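Local coordinates for protein endo-N-acetyl-beta-D-glucosaminidase (Hypocrea jecorina, PDB 4AC1) that hydrolyses, as an endo-acting glycosidase of glycoside hydrolase family 18, N-linked glycans and is held responsible for deglycosylating the fungus's own cellulases, at residues P24-A32 against W269-R280; H42-H50 against E104-D112. All coordinates share one frame; numbering follows the deposited sequence. Where two conformers were deposited one is given.

Contact 1: residues P24-A32 against W269-R280; sequences PLITEKGIA and WEWAQIVTVILR. Unlike the reference sequence in segment 269-280: V277 (reference Glu). With ZN (zinc ion), chain H; NAG (2-acetamido-2-deoxy-beta-D-glucopyranose), chain B.
Q273 NE2 donates to the carbonyl oxygen K29 O at 2.8 Å, lying in the plane of that carbonyl. The glutamine side chain, extended beyond CG (chi2 176°), carries the amide from helix 270-279 to the loop. Glutamine suits the place because NE2 has a second hydrogen, given to a water that also accepts, weakly, from W269 NE1. K29 NZ closes a salt bridge with E28 OE1 (2.8 Å), and E28 lies on W269: its CG makes a CH-pi contact 3.5 Å from the centroid of the five-membered ring, the carboxylate stacked nearly flat on the indole. P24 CB touches W269 CE3 obliquely.

A turn further along, T276 OG1 accepts from A32 N (2.9 Å, 168°) and donates to A272 O, which T276 N reaches from the opposite face. A threonine hydroxyl can do both. G30, whose positive phi favours glycine, shares a water with Q273 O through its own carbonyl. A272 is small enough for I31 CG2 and L25 CD2 both to reach its CB at 3.7 Å. Another water joins A32 O to R280 NE, while R280 NH2 pairs with D1.

E270 and E267 bind a zinc ion nearby. Helix 270-279, the last of the (beta/alpha)8 barrel, lays W271 and V275 on strands 4-9 and 251-255 and I274 and I278 on helix 232-246; segment 24-32 leads toward strand 35-42.

Contact 2: residues H42-H50 against E104-D112; sequences HINQGGVVH and EHYYGQLRD. With ZN (zinc ion), chain N; ZN (zinc ion), chain L.
The beta hairpin between strands 35-42 and 50-51 rests its loop on helix 100-116, where Y106 and Q109 of the helix grip the type II turn N44-G47. Y106 OH accepts from G46 N at 2.7 Å in an almost straight bond (178°), the donor coming in at the ring edge, near its plane. CG stands anti to the carbonyl carbon (chi1 -66°), which sends the long phenol out from the helix to the turn. I43 CG2 packs 3.7 Å from Y106 CD1, and the H105 side chain sets its CD2 over the centre of one ring face. A phenylalanine in place of Y106 would probably keep much of this apolar packing but leave the G46 N-H without its acceptor.

Glycine suits G46, the third residue of the turn, because its phi is positive; at G47 a side chain would be crowded by N44 CB. The carbonyl of G47 is the second handle: Q109 NE2 reaches G47 O at 2.9 Å, the bond lying in the carbonyl plane and close to the amide plane, although the two planes stand nearly at right angles. A water that accepts from N44 N lies 2.7 Å from Q109 OE1, to which it may donate. Another water donates to G47 O and lies 2.6 Å from H105 NE2.

The hairpin stem is a hydrogen-bonded antiparallel pair, H42 with H50. Branched apolar residues fill the space between stem and helix: V49 CG2 meets Q109 CB at 3.7 Å, and I43 CD1 approaches L110 CB. I43 N bonds to S89 OG, while Y107 faces helix 132-146. H50 ND1 donates to V48 O at 2.9 Å, fixing the imidazole with NE2 directed at a zinc ion modelled in two positions too close together to be filled at once.

How the contacts relate
From the N terminus the chain runs through strand 4-9 to residues 24-32, whose partner, 269-280, comes only after 236 further residues; contact 1 thus closes almost the whole barrel, joining the link between strands 4-9 and 35-42 to the last helix. Contact 2 lies entirely within that span. It closes a shorter loop of 53 residues, containing helix 62-73 and strand 77-83, and ties the hairpin after strand 35-42 to helix 100-116. The two loops therefore nest and do not cross. The centres of contact 1 and contact 2 are about 35 Å apart. The two lie on opposite sides of the chain's centre and do not touch.

Contact 1: residues P24-A32 against W269-R280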
loop_
_atom_site.group_PDB
_atom_site.type_symbol
_atom_site.label_atom_id
_atom_site.label_comp_id
_atom_site.label_asym_id
_atom_site.label_seq_id
_atom_site.Cartn_x
_atom_site.Cartn_y
_atom_site.Cartn_z
ATOM N N PRO A 24 -1.085 2.391 -18.883
ATOM C CA PRO A 24 -1.913 1.276 -19.364
ATOM C C PRO A 24 -2.978 0.845 -18.360
ATOM O O PRO A 24 -3.999 0.298 -18.747
ATOM C CB PRO A 24 -0.892 0.163 -19.583
ATOM C CG PRO A 24 0.352 0.909 -19.982
ATOM C CD PRO A 24 0.358 2.100 -19.047
ATOM N N LEU A 25 -2.756 1.127 -17.079
ATOM C CA LEU A 25 -3.730 0.805 -16.044
ATOM C C LEU A 25 -5.044 1.561 -16.187
ATOM O O LEU A 25 -6.066 1.133 -15.631
ATOM C CB LEU A 25 -3.138 1.055 -14.654
ATOM C CG LEU A 25 -2.086 0.036 -14.230
ATOM C CD1 LEU A 25 -1.324 0.548 -13.031
ATOM C CD2 LEU A 25 -2.733 -1.326 -13.929
ATOM N N ILE A 26 -5.028 2.674 -16.928
ATOM C CA ILE A 26 -6.266 3.411 -17.215
ATOM C C ILE A 26 -6.673 3.394 -18.681
ATOM O O ILE A 26 -7.803 3.764 -19.000
ATOM C CB ILE A 26 -6.252 4.895 -16.700
ATOM C CG1 ILE A 26 -5.113 5.698 -17.346
ATOM C CG2 ILE A 26 -6.216 4.932 -15.170
ATOM C CD1 ILE A 26 -5.251 7.212 -17.241
ATOM N N THR A 27 -5.776 2.986 -19.572
ATOM C CA THR A 27 -6.083 3.015 -21.007
ATOM C C THR A 27 -6.495 1.655 -21.548
ATOM O O THR A 27 -7.328 1.575 -22.452
ATOM C CB THR A 27 -4.927 3.568 -21.861
ATOM O OG1 THR A 27 -3.770 2.738 -21.697
ATOM C CG2 THR A 27 -4.611 5.023 -21.489
ATOM N N GLU A 28 -5.937 0.580 -20.999
ATOM C CA GLU A 28 -6.331 -0.769 -21.433
ATOM C C GLU A 28 -7.728 -1.112 -20.920
ATOM O O GLU A 28 -8.136 -0.650 -19.859
ATOM C CB GLU A 28 -5.301 -1.813 -21.000
ATOM C CG GLU A 28 -3.905 -1.612 -21.578
ATOM C CD GLU A 28 -3.803 -1.974 -23.047
ATOM O OE1 GLU A 28 -4.564 -2.851 -23.505
ATOM O OE2 GLU A 28 -2.951 -1.381 -23.738
ATOM N N LYS A 29 -8.472 -1.914 -21.674
ATOM C CA LYS A 29 -9.884 -2.116 -21.360
ATOM C C LYS A 29 -10.097 -3.013 -20.145
ATOM O O LYS A 29 -9.274 -3.882 -19.845
ATOM C CB LYS A 29 -10.666 -2.654 -22.567
ATOM C CG LYS A 29 -9.967 -3.737 -23.355
ATOM C CD LYS A 29 -9.183 -3.138 -24.512
ATOM C CE LYS A 29 -7.977 -3.989 -24.858
ATOM N NZ LYS A 29 -7.033 -4.065 -23.706
ATOM N N GLY A 30 -11.195 -2.766 -19.439
ATOM C CA GLY A 30 -11.640 -3.644 -18.360
ATOM C C GLY A 30 -10.867 -3.560 -17.056
ATOM O O GLY A 30 -10.702 -4.571 -16.382
ATOM N N ILE A 31 -10.390 -2.366 -16.701
ATOM C CA ILE A 31 -9.637 -2.186 -15.456
ATOM C C ILE A 31 -10.359 -1.171 -14.588
ATOM O O ILE A 31 -10.726 -0.083 -15.062
ATOM C CB ILE A 31 -8.190 -1.715 -15.722
ATOM C CG1 ILE A 31 -7.465 -2.693 -16.661
ATOM C CG2 ILE A 31 -7.425 -1.572 -14.403
ATOM C CD1 ILE A 31 -6.075 -2.264 -17.033
ATOM N N ALA A 32 -10.590 -1.530 -13.328
ATOM C CA ALA A 32 -11.210 -0.603 -12.388
ATOM C C ALA A 32 -10.221 -0.293 -11.276
ATOM O O ALA A 32 -10.438 -0.646 -10.112
ATOM C CB ALA A 32 -12.525 -1.172 -11.832
ATOM N N TRP A 269 -0.305 -4.865 -17.138
ATOM C CA TRP A 269 -1.687 -4.446 -16.852
ATOM C C TRP A 269 -2.692 -5.593 -16.890
ATOM O O TRP A 269 -3.825 -5.435 -16.420
ATOM C CB TRP A 269 -2.137 -3.377 -17.850
ATOM C CG TRP A 269 -1.978 -3.840 -19.259
ATOM C CD1 TRP A 269 -2.847 -4.618 -19.960
ATOM C CD2 TRP A 269 -0.866 -3.590 -20.127
ATOM N NE1 TRP A 269 -2.351 -4.858 -21.224
ATOM C CE2 TRP A 269 -1.137 -4.240 -21.353
ATOM C CE3 TRP A 269 0.336 -2.888 -19.987
ATOM C CZ2 TRP A 269 -0.256 -4.191 -22.445
ATOM C CZ3 TRP A 269 1.206 -2.824 -21.074
ATOM C CH2 TRP A 269 0.907 -3.483 -22.284
ATOM N N GLU A 270 -2.305 -6.745 -17.446
ATOM C CA GLU A 270 -3.244 -7.854 -17.530
ATOM C C GLU A 270 -3.688 -8.348 -16.153
ATOM O O GLU A 270 -4.840 -8.745 -15.987
ATOM C CB GLU A 270 -2.706 -8.993 -18.387
ATOM C CG GLU A 270 -2.656 -8.630 -19.860
ATOM C CD GLU A 270 -2.115 -9.734 -20.734
ATOM O OE1 GLU A 270 -1.587 -10.720 -20.192
ATOM O OE2 GLU A 270 -2.202 -9.606 -21.984
ATOM N N TRP A 271 -2.788 -8.285 -15.167
ATOM C CA TRP A 271 -3.138 -8.608 -13.792
ATOM C C TRP A 271 -4.351 -7.791 -13.332
ATOM O O TRP A 271 -5.322 -8.342 -12.837
ATOM C CB TRP A 271 -1.943 -8.340 -12.868
ATOM C CG TRP A 271 -2.173 -8.731 -11.432
ATOM C CD1 TRP A 271 -1.931 -9.952 -10.874
ATOM C CD2 TRP A 271 -2.687 -7.900 -10.384
ATOM N NE1 TRP A 271 -2.259 -9.937 -9.542
ATOM C CE2 TRP A 271 -2.724 -8.687 -9.213
ATOM C CE3 TRP A 271 -3.114 -6.565 -10.319
ATOM C CZ2 TRP A 271 -3.185 -8.188 -7.994
ATOM C CZ3 TRP A 271 -3.564 -6.070 -9.096
ATOM C CH2 TRP A 271 -3.585 -6.873 -7.948
ATOM N N ALA A 272 -4.289 -6.469 -13.518
ATOM C CA ALA A 272 -5.391 -5.600 -13.107
ATOM C C ALA A 272 -6.690 -5.887 -13.846
ATOM O O ALA A 272 -7.755 -5.745 -13.267
ATOM C CB ALA A 272 -5.005 -4.127 -13.237
ATOM N N GLN A 273 -6.596 -6.290 -15.114
ATOM C CA GLN A 273 -7.772 -6.754 -15.857
ATOM C C GLN A 273 -8.402 -8.002 -15.227
ATOM O O GLN A 273 -9.602 -8.052 -14.996
ATOM C CB GLN A 273 -7.402 -7.041 -17.315
ATOM C CG GLN A 273 -7.001 -5.820 -18.116
ATOM C CD GLN A 273 -6.556 -6.152 -19.521
ATOM O OE1 GLN A 273 -5.802 -7.101 -19.734
ATOM N NE2 GLN A 273 -6.978 -5.342 -20.481
ATOM N N ILE A 274 -7.572 -8.995 -14.919
ATOM C CA ILE A 274 -8.047 -10.223 -14.291
ATOM C C ILE A 274 -8.670 -9.953 -12.925
ATOM O O ILE A 274 -9.756 -10.450 -12.606
ATOM C CB ILE A 274 -6.905 -11.273 -14.199
ATOM C CG1 ILE A 274 -6.551 -11.758 -15.609
ATOM C CG2 ILE A 274 -7.295 -12.442 -13.290
ATOM C CD1 ILE A 274 -5.469 -12.791 -15.673
ATOM N N VAL A 275 -7.991 -9.147 -12.113
ATOM C CA VAL A 275 -8.518 -8.849 -10.778
ATOM C C VAL A 275 -9.775 -7.979 -10.838
ATOM O O VAL A 275 -10.644 -8.108 -9.997
ATOM C CB VAL A 275 -7.423 -8.285 -9.833
ATOM C CG1 VAL A 275 -7.977 -8.034 -8.457
ATOM C CG2 VAL A 275 -6.293 -9.277 -9.732
ATOM N N THR A 276 -9.876 -7.119 -11.847
ATOM C CA THR A 276 -11.124 -6.392 -12.084
ATOM C C THR A 276 -12.278 -7.364 -12.388
ATOM O O THR A 276 -13.393 -7.192 -11.866
ATOM C CB THR A 276 -10.975 -5.339 -13.191
ATOM O OG1 THR A 276 -10.059 -4.318 -12.763
ATOM C CG2 THR A 276 -12.320 -4.682 -13.504
ATOM N N VAL A 277 -12.017 -8.397 -13.196
ATOM C CA VAL A 277 -13.064 -9.395 -13.459
ATOM C C VAL A 277 -13.465 -10.140 -12.181
ATOM O O VAL A 277 -14.632 -10.494 -11.996
ATOM C CB VAL A 277 -12.696 -10.416 -14.556
ATOM C CG1 VAL A 277 -13.912 -11.277 -14.896
ATOM C CG2 VAL A 277 -12.237 -9.740 -15.819
ATOM N N ILE A 278 -12.509 -10.372 -11.290
ATOM C CA ILE A 278 -12.802 -11.004 -10.006
ATOM C C ILE A 278 -13.657 -10.105 -9.096
ATOM O O ILE A 278 -14.654 -10.559 -8.508
ATOM C CB ILE A 278 -11.491 -11.409 -9.283
ATOM C CG1 ILE A 278 -10.777 -12.512 -10.068
ATOM C CG2 ILE A 278 -11.766 -11.797 -7.822
ATOM C CD1 ILE A 278 -9.372 -12.839 -9.555
ATOM N N LEU A 279 -13.281 -8.834 -8.975
ATOM C CA LEU A 279 -13.889 -7.944 -7.998
ATOM C C LEU A 279 -15.169 -7.302 -8.492
ATOM O O LEU A 279 -16.071 -6.993 -7.704
ATOM C CB LEU A 279 -12.911 -6.831 -7.668
ATOM C CG LEU A 279 -11.674 -7.228 -6.875
ATOM C CD1 LEU A 279 -10.748 -6.008 -6.734
ATOM C CD2 LEU A 279 -12.061 -7.797 -5.510
ATOM N N ARG A 280 -15.214 -7.059 -9.796
ATOM C CA ARG A 280 -16.344 -6.393 -10.431
ATOM C C ARG A 280 -16.786 -7.156 -11.683
ATOM O O ARG A 280 -16.667 -6.645 -12.800
ATOM C CB ARG A 280 -15.985 -4.939 -10.759
ATOM C CG ARG A 280 -15.779 -4.061 -9.525
ATOM C CD ARG A 280 -15.433 -2.617 -9.861
ATOM N NE ARG A 280 -14.991 -1.914 -8.657
ATOM C CZ ARG A 280 -15.772 -1.170 -7.880
ATOM N NH1 ARG A 280 -17.060 -0.984 -8.185
ATOM N NH2 ARG A 280 -15.262 -0.596 -6.800
HETATM ZN ZN ZN H . -1.334 -10.814 -23.450
HETATM C C1 NAG B . -14.665 -17.069 -9.991
HETATM C C2 NAG B . -14.663 -17.071 -11.521
HETATM C C3 NAG B . -15.998 -17.530 -12.117
HETATM C C4 NAG B . -16.609 -18.721 -11.385
HETATM C C5 NAG B . -16.526 -18.579 -9.864
HETATM C C6 NAG B . -16.948 -19.858 -9.145
HETATM C C7 NAG B . -13.135 -15.487 -12.555
HETATM C C8 NAG B . -12.913 -14.081 -13.017
HETATM N N2 NAG B . -14.320 -15.748 -12.015
HETATM O O3 NAG B . -15.808 -17.912 -13.462
HETATM O O4 NAG B . -17.957 -18.840 -11.788
HETATM O O5 NAG B . -15.196 -18.281 -9.484
HETATM O O6 NAG B . -16.115 -20.948 -9.495
HETATM O O7 NAG B . -12.249 -16.329 -12.685
HETATM O O HOH W 1 -5.240 -5.497 -22.955
HETATM O O HOH W 2 -11.301 -7.083 -16.991
HETATM O O HOH W 3 -12.168 -1.972 -8.273
HETATM O O HOH W 4 -0.542 -12.026 -22.122
HETATM O O HOH W 5 -0.508 -11.957 -25.007
HETATM O O HOH W 6 -2.312 -9.577 -25.050
HETATM O O HOH W 7 -3.048 -12.034 -23.524
#

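Contact 2: residues H42-H50 against E104-D112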
loop_
_atom_site.group_PDB
_atom_site.type_symbol
_atom_site.label_atom_id
_atom_site.label_comp_id
_atom_site.label_asym_id
_atom_site.label_seq_id
_atom_site.Cartn_x
_atom_site.Cartn_y
_atom_site.Cartn_z
ATOM N N HIS A 42 11.656 6.922 1.360
ATOM C CA HIS A 42 12.626 6.621 2.413
ATOM C C HIS A 42 12.998 7.897 3.152
ATOM O O HIS A 42 13.391 8.895 2.529
ATOM C CB HIS A 42 13.907 6.046 1.811
ATOM C CG HIS A 42 13.689 4.838 0.962
ATOM N ND1 HIS A 42 13.112 3.688 1.454
ATOM C CD2 HIS A 42 13.989 4.586 -0.333
ATOM C CE1 HIS A 42 13.046 2.786 0.492
ATOM N NE2 HIS A 42 13.573 3.304 -0.601
ATOM N N ILE A 43 12.847 7.863 4.472
ATOM C CA ILE A 43 13.320 8.934 5.347
ATOM C C ILE A 43 14.746 8.576 5.763
ATOM O O ILE A 43 14.998 7.492 6.304
ATOM C CB ILE A 43 12.417 9.099 6.603
ATOM C CG1 ILE A 43 10.931 9.208 6.224
ATOM C CG2 ILE A 43 12.895 10.270 7.485
ATOM C CD1 ILE A 43 10.548 10.447 5.476
ATOM N N ASN A 44 15.682 9.478 5.493
ATOM C CA ASN A 44 17.102 9.218 5.727
ATOM C C ASN A 44 17.674 10.124 6.798
ATOM O O ASN A 44 17.646 11.344 6.641
ATOM C CB ASN A 44 17.872 9.429 4.424
ATOM C CG ASN A 44 17.359 8.547 3.299
ATOM O OD1 ASN A 44 16.867 9.038 2.282
ATOM N ND2 ASN A 44 17.438 7.235 3.495
ATOM N N GLN A 45 18.184 9.540 7.884
ATOM C CA GLN A 45 18.873 10.323 8.909
ATOM C C GLN A 45 19.952 11.184 8.246
ATOM O O GLN A 45 20.756 10.684 7.460
ATOM C CB GLN A 45 19.505 9.421 9.977
ATOM C CG GLN A 45 20.321 10.205 11.018
ATOM C CD GLN A 45 21.094 9.333 11.988
ATOM O OE1 GLN A 45 20.986 9.507 13.198
ATOM N NE2 GLN A 45 21.900 8.416 11.460
ATOM N N GLY A 46 19.937 12.480 8.539
ATOM C CA GLY A 46 20.934 13.395 7.987
ATOM C C GLY A 46 20.787 13.698 6.501
ATOM O O GLY A 46 21.612 14.421 5.936
ATOM N N GLY A 47 19.743 13.157 5.869
ATOM C CA GLY A 47 19.511 13.344 4.438
ATOM C C GLY A 47 18.167 13.945 4.074
ATOM O O GLY A 47 17.484 14.551 4.903
ATOM N N VAL A 48 17.815 13.801 2.807
ATOM C CA VAL A 48 16.511 14.230 2.316
ATOM C C VAL A 48 15.708 12.989 1.940
ATOM O O VAL A 48 16.272 11.925 1.684
ATOM C CB VAL A 48 16.594 15.201 1.085
ATOM C CG1 VAL A 48 17.331 16.482 1.468
ATOM C CG2 VAL A 48 17.255 14.512 -0.127
ATOM N N VAL A 49 14.391 13.154 1.895
ATOM C CA VAL A 49 13.522 12.075 1.452
ATOM C C VAL A 49 13.943 11.608 0.054
ATOM O O VAL A 49 14.237 12.423 -0.828
ATOM C CB VAL A 49 12.060 12.523 1.457
ATOM C CG1 VAL A 49 11.147 11.529 0.725
ATOM C CG2 VAL A 49 11.594 12.764 2.870
ATOM N N HIS A 50 14.022 10.289 -0.116
ATOM C CA HIS A 50 14.216 9.684 -1.411
ATOM C C HIS A 50 12.984 8.881 -1.803
ATOM O O HIS A 50 12.292 8.327 -0.940
ATOM C CB HIS A 50 15.423 8.746 -1.369
ATOM C CG HIS A 50 16.742 9.450 -1.482
ATOM N ND1 HIS A 50 17.131 10.443 -0.611
ATOM C CD2 HIS A 50 17.758 9.309 -2.371
ATOM C CE1 HIS A 50 18.334 10.877 -0.953
ATOM N NE2 HIS A 50 18.736 10.206 -2.017
ATOM N N GLU A 104 10.046 16.478 14.409
ATOM C CA GLU A 104 9.498 17.552 13.590
ATOM C C GLU A 104 10.246 17.700 12.276
ATOM O O GLU A 104 9.646 17.977 11.236
ATOM C CB GLU A 104 9.506 18.887 14.340
ATOM C CG GLU A 104 8.433 19.015 15.386
ATOM C CD GLU A 104 7.028 19.087 14.805
ATOM O OE1 GLU A 104 6.824 19.698 13.732
ATOM O OE2 GLU A 104 6.126 18.532 15.454
ATOM N N HIS A 105 11.566 17.540 12.333
ATOM C CA HIS A 105 12.393 17.697 11.152
ATOM C C HIS A 105 12.044 16.640 10.097
ATOM O O HIS A 105 11.802 16.971 8.933
ATOM C CB HIS A 105 13.881 17.636 11.510
ATOM C CG HIS A 105 14.782 17.585 10.317
ATOM N ND1 HIS A 105 14.970 18.667 9.483
ATOM C CD2 HIS A 105 15.540 16.585 9.813
ATOM C CE1 HIS A 105 15.802 18.332 8.516
ATOM N NE2 HIS A 105 16.172 17.076 8.696
ATOM N N TYR A 106 12.031 15.373 10.501
ATOM C CA TYR A 106 11.793 14.287 9.551
ATOM C C TYR A 106 10.324 14.183 9.154
ATOM O O TYR A 106 10.009 13.948 7.979
ATOM C CB TYR A 106 12.395 12.959 10.048
ATOM C CG TYR A 106 13.897 13.039 10.108
ATOM C CD1 TYR A 106 14.642 13.146 8.939
ATOM C CD2 TYR A 106 14.569 13.072 11.329
ATOM C CE1 TYR A 106 16.023 13.254 8.974
ATOM C CE2 TYR A 106 15.955 13.191 11.373
ATOM C CZ TYR A 106 16.666 13.279 10.185
ATOM O OH TYR A 106 18.030 13.405 10.218
ATOM N N TYR A 107 9.435 14.375 10.122
ATOM C CA TYR A 107 8.016 14.453 9.804
ATOM C C TYR A 107 7.765 15.599 8.795
ATOM O O TYR A 107 7.014 15.442 7.824
ATOM C CB TYR A 107 7.126 14.611 11.057
ATOM C CG TYR A 107 5.724 14.921 10.624
ATOM C CD1 TYR A 107 4.898 13.896 10.141
ATOM C CD2 TYR A 107 5.256 16.245 10.572
ATOM C CE1 TYR A 107 3.635 14.174 9.663
ATOM C CE2 TYR A 107 3.999 16.525 10.084
ATOM C CZ TYR A 107 3.193 15.475 9.639
ATOM O OH TYR A 107 1.933 15.754 9.175
ATOM N N GLY A 108 8.413 16.746 9.015
ATOM C CA GLY A 108 8.242 17.893 8.128
ATOM C C GLY A 108 8.630 17.547 6.699
ATOM O O GLY A 108 7.979 17.975 5.749
ATOM N N GLN A 109 9.689 16.760 6.544
ATOM C CA GLN A 109 10.086 16.282 5.217
ATOM C C GLN A 109 9.004 15.415 4.558
ATOM O O GLN A 109 8.725 15.555 3.361
ATOM C CB GLN A 109 11.387 15.494 5.288
ATOM C CG GLN A 109 12.644 16.306 5.627
ATOM C CD GLN A 109 13.883 15.434 5.583
ATOM O OE1 GLN A 109 13.792 14.215 5.685
ATOM N NE2 GLN A 109 15.046 16.049 5.432
ATOM N N LEU A 110 8.400 14.521 5.333
ATOM C CA LEU A 110 7.319 13.678 4.812
ATOM C C LEU A 110 6.111 14.524 4.408
ATOM O O LEU A 110 5.572 14.362 3.315
ATOM C CB LEU A 110 6.929 12.598 5.834
ATOM C CG LEU A 110 5.802 11.634 5.435
ATOM C CD1 LEU A 110 6.190 10.796 4.205
ATOM C CD2 LEU A 110 5.412 10.739 6.610
ATOM N N ARG A 111 5.710 15.436 5.289
ATOM C CA ARG A 111 4.605 16.351 5.030
ATOM C C ARG A 111 4.879 17.160 3.762
ATOM O O ARG A 111 4.010 17.277 2.887
ATOM C CB ARG A 111 4.410 17.273 6.243
ATOM C CG ARG A 111 3.364 18.364 6.069
ATOM C CD ARG A 111 3.583 19.543 7.022
ATOM N NE ARG A 111 4.861 20.205 6.771
ATOM C CZ ARG A 111 5.746 20.525 7.712
ATOM N NH1 ARG A 111 5.486 20.276 8.997
ATOM N NH2 ARG A 111 6.888 21.110 7.370
ATOM N N ASP A 112 6.091 17.709 3.663
ATOM C CA ASP A 112 6.489 18.505 2.498
ATOM C C ASP A 112 6.439 17.713 1.199
ATOM O O ASP A 112 6.072 18.253 0.169
ATOM C CB ASP A 112 7.892 19.103 2.676
ATOM C CG ASP A 112 7.942 20.234 3.690
ATOM O OD1 ASP A 112 6.878 20.703 4.134
ATOM O OD2 ASP A 112 9.070 20.651 4.027
HETATM ZN ZN ZN N . 20.925 9.655 -2.707
HETATM ZN ZN ZN L . 20.564 10.606 -2.896
HETATM O O HOH W 8 15.389 12.223 4.929
HETATM O O HOH W 9 18.154 16.082 7.261
HETATM O O HOH W 10 22.673 10.490 -3.319
HETATM O O HOH W 11 20.064 10.034 -4.663
HETATM O O HOH W 12 20.852 12.591 -2.881
#